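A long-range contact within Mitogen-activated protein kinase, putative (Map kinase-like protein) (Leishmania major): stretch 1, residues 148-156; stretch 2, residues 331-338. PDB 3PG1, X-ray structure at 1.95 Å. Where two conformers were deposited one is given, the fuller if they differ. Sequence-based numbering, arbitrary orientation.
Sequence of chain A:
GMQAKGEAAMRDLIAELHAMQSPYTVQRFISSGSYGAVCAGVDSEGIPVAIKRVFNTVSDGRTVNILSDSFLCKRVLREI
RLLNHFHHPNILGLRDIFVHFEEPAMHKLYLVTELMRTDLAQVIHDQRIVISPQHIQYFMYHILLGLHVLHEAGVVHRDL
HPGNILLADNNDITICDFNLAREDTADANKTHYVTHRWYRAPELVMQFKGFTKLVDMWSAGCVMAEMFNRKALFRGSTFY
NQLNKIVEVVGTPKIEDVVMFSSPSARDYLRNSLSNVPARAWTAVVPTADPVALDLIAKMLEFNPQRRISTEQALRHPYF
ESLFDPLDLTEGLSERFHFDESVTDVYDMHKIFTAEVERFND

Stretch 1 (148-156) HVLHEAGVV
Stretch 2, residues 331-338: EGLSERFH

The contact joins the end of a helix to an extended segment without regular secondary structure. The helix runs through E152; A153 (phi/psi -93/9) leaves it, G154 turns left-handed (75/18), and V155 and V156 continue extended. The last turn closes with A153 N to L150 O at 2.9 Å, G154 N to H151 O at 3.0 Å and V155 N to L150 O at 3.0 Å. Stretch 2 begins extended at E331, turns at G332 (68/21), then runs extended from L333 to H338 in the same general direction as stretch 1: CA of V149 lies 5.8 Å from CA of L333, and CA of A153 4.0 Å from CA of R336.

So close an approach suits a small residue. A153 CB sits 3.4 Å from E335 O, while A153 O, free of the helix, accepts a nearly straight hydrogen bond from F337 N (2.9 Å, 171°) and a CA-H contact from R336 CA (3.5 Å). Where the backbones stand farther apart, water 1 bridges them, donating to V149 O (2.7 Å) and accepting from S334 N (2.9 Å).

L333 is m,t; its CA-to-CB bond points sideways, and with chi2 t CD1 continues the chain away from CA, while CD2, the branch turned back off that line, comes to 3.9 Å from CG2 of V149 (t) and 4.1 Å from CB of E152 (m,m). H148, t with chi2 71°, brings CD2 to 4.5 Å from that same L333 CD2. At the other end V155 (t) sets CG2 3.8 Å from CB of F337; F337 (t, chi2 76°) starts toward stretch 1, but its ring leads away.

R336 is t,t,m with chi4 -86°, the late bend laying one guanidinium face over G154, R336 NH1 3.9 Å from G154 CA. A CB on G154 would fall 2.6 Å from that NH1, and positive phi independently favours glycine.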

# COMPACT_ATOMS: atom_id res chain seq x y z
N HIS A 148 4.86 -1.01 10.32
CA HIS A 148 5.31 -1.88 11.41
C HIS A 148 4.29 -3.03 11.60
O HIS A 148 4.68 -4.16 11.74
CB HIS A 148 5.44 -1.09 12.75
CG HIS A 148 6.03 -1.93 13.86
ND1 HIS A 148 7.38 -2.30 13.85
CD2 HIS A 148 5.46 -2.39 15.01
CE1 HIS A 148 7.55 -3.06 14.94
NE2 HIS A 148 6.44 -3.08 15.69
N VAL A 149 2.98 -2.71 11.61
CA VAL A 149 1.90 -3.67 11.80
C VAL A 149 1.92 -4.70 10.64
O VAL A 149 1.86 -5.91 10.88
CB VAL A 149 0.51 -2.97 12.00
CG1 VAL A 149 -0.63 -4.01 12.09
CG2 VAL A 149 0.54 -2.11 13.27
N LEU A 150 2.03 -4.22 9.41
CA LEU A 150 2.10 -5.14 8.28
C LEU A 150 3.34 -6.06 8.43
O LEU A 150 3.20 -7.27 8.42
CB LEU A 150 2.21 -4.35 6.95
CG LEU A 150 1.00 -3.51 6.51
CD1 LEU A 150 1.35 -2.73 5.22
CD2 LEU A 150 -0.26 -4.37 6.32
N HIS A 151 4.50 -5.46 8.69
CA HIS A 151 5.79 -6.19 8.80
C HIS A 151 5.79 -7.20 9.93
O HIS A 151 6.32 -8.31 9.74
CB HIS A 151 6.96 -5.21 8.94
CG HIS A 151 7.17 -4.34 7.73
ND1 HIS A 151 8.07 -3.29 7.75
CD2 HIS A 151 6.56 -4.37 6.51
CE1 HIS A 151 7.98 -2.71 6.56
NE2 HIS A 151 7.04 -3.30 5.80
N GLU A 152 5.12 -6.87 11.05
CA GLU A 152 5.03 -7.80 12.20
C GLU A 152 4.21 -9.05 11.82
O GLU A 152 4.45 -10.12 12.37
CB GLU A 152 4.50 -7.10 13.48
CG GLU A 152 5.49 -6.09 14.07
CD GLU A 152 6.78 -6.73 14.54
OE1 GLU A 152 6.68 -7.55 15.47
OE2 GLU A 152 7.83 -6.56 13.89
N ALA A 153 3.30 -8.93 10.84
CA ALA A 153 2.53 -10.08 10.34
C ALA A 153 3.21 -10.76 9.11
O ALA A 153 2.60 -11.65 8.51
CB ALA A 153 1.12 -9.64 9.97
N GLY A 154 4.44 -10.38 8.76
CA GLY A 154 5.16 -10.92 7.60
C GLY A 154 4.68 -10.40 6.26
O GLY A 154 4.94 -11.00 5.22
N VAL A 155 3.96 -9.27 6.26
CA VAL A 155 3.42 -8.72 5.02
C VAL A 155 4.25 -7.55 4.57
O VAL A 155 4.54 -6.65 5.36
CB VAL A 155 1.90 -8.40 5.22
CG1 VAL A 155 1.29 -7.66 4.00
CG2 VAL A 155 1.13 -9.68 5.51
N VAL A 156 4.61 -7.55 3.31
CA VAL A 156 5.39 -6.46 2.74
C VAL A 156 4.45 -5.69 1.82
O VAL A 156 3.75 -6.31 1.00
CB VAL A 156 6.62 -7.02 1.97
CG1 VAL A 156 7.42 -5.87 1.32
CG2 VAL A 156 7.52 -7.82 2.94
N GLU A 331 0.55 -2.94 20.36
CA GLU A 331 -0.94 -2.93 20.43
C GLU A 331 -1.59 -3.11 19.08
O GLU A 331 -1.16 -2.48 18.11
CB GLU A 331 -1.47 -1.64 21.08
CG GLU A 331 -1.44 -1.65 22.59
CD GLU A 331 -2.28 -2.75 23.22
OE1 GLU A 331 -1.68 -3.66 23.82
OE2 GLU A 331 -3.52 -2.74 23.06
N GLY A 332 -2.61 -3.96 19.04
CA GLY A 332 -3.38 -4.23 17.83
C GLY A 332 -2.64 -4.97 16.73
O GLY A 332 -2.98 -4.88 15.55
N LEU A 333 -1.57 -5.66 17.10
CA LEU A 333 -0.84 -6.41 16.06
C LEU A 333 -1.63 -7.65 15.72
O LEU A 333 -2.33 -8.17 16.56
CB LEU A 333 0.54 -6.86 16.56
CG LEU A 333 1.58 -5.78 16.83
CD1 LEU A 333 2.91 -6.41 17.23
CD2 LEU A 333 1.79 -4.90 15.62
N SER A 334 -1.44 -8.16 14.52
CA SER A 334 -1.97 -9.42 14.06
C SER A 334 -0.79 -10.41 14.04
O SER A 334 0.38 -10.01 13.89
CB SER A 334 -2.47 -9.28 12.63
OG SER A 334 -3.76 -8.69 12.67
N GLU A 335 -1.13 -11.69 14.13
CA GLU A 335 -0.19 -12.82 14.03
C GLU A 335 0.29 -12.91 12.58
O GLU A 335 -0.25 -12.24 11.70
CB GLU A 335 -0.91 -14.14 14.42
CG GLU A 335 -1.51 -14.19 15.82
CD GLU A 335 -2.43 -15.36 16.13
OE1 GLU A 335 -3.07 -15.89 15.20
OE2 GLU A 335 -2.55 -15.70 17.33
N ARG A 336 1.29 -13.75 12.31
CA ARG A 336 1.79 -13.95 10.96
C ARG A 336 0.70 -14.38 9.99
O ARG A 336 -0.09 -15.28 10.29
CB ARG A 336 3.00 -14.91 11.02
CG ARG A 336 3.61 -15.31 9.69
CD ARG A 336 4.93 -16.00 9.94
NE ARG A 336 5.96 -15.04 10.33
CZ ARG A 336 6.71 -14.34 9.47
NH1 ARG A 336 6.55 -14.51 8.16
NH2 ARG A 336 7.60 -13.48 9.91
N PHE A 337 0.62 -13.68 8.84
CA PHE A 337 -0.33 -14.02 7.79
C PHE A 337 0.19 -15.26 7.04
O PHE A 337 1.39 -15.36 6.74
CB PHE A 337 -0.54 -12.83 6.81
CG PHE A 337 -1.47 -13.15 5.66
CD1 PHE A 337 -2.85 -13.22 5.85
CD2 PHE A 337 -0.96 -13.42 4.39
CE1 PHE A 337 -3.70 -13.53 4.79
CE2 PHE A 337 -1.82 -13.71 3.32
CZ PHE A 337 -3.18 -13.80 3.54
N HIS A 338 -0.70 -16.22 6.80
CA HIS A 338 -0.41 -17.45 6.07
C HIS A 338 -1.49 -17.63 5.02
O HIS A 338 -2.68 -17.54 5.33
CB HIS A 338 -0.39 -18.69 6.99
CG HIS A 338 0.70 -18.69 8.02
ND1 HIS A 338 0.42 -18.53 9.37
CD2 HIS A 338 2.04 -18.84 7.86
CE1 HIS A 338 1.60 -18.58 9.99
NE2 HIS A 338 2.60 -18.75 9.12
O HOH W 1 0.82 -7.38 12.94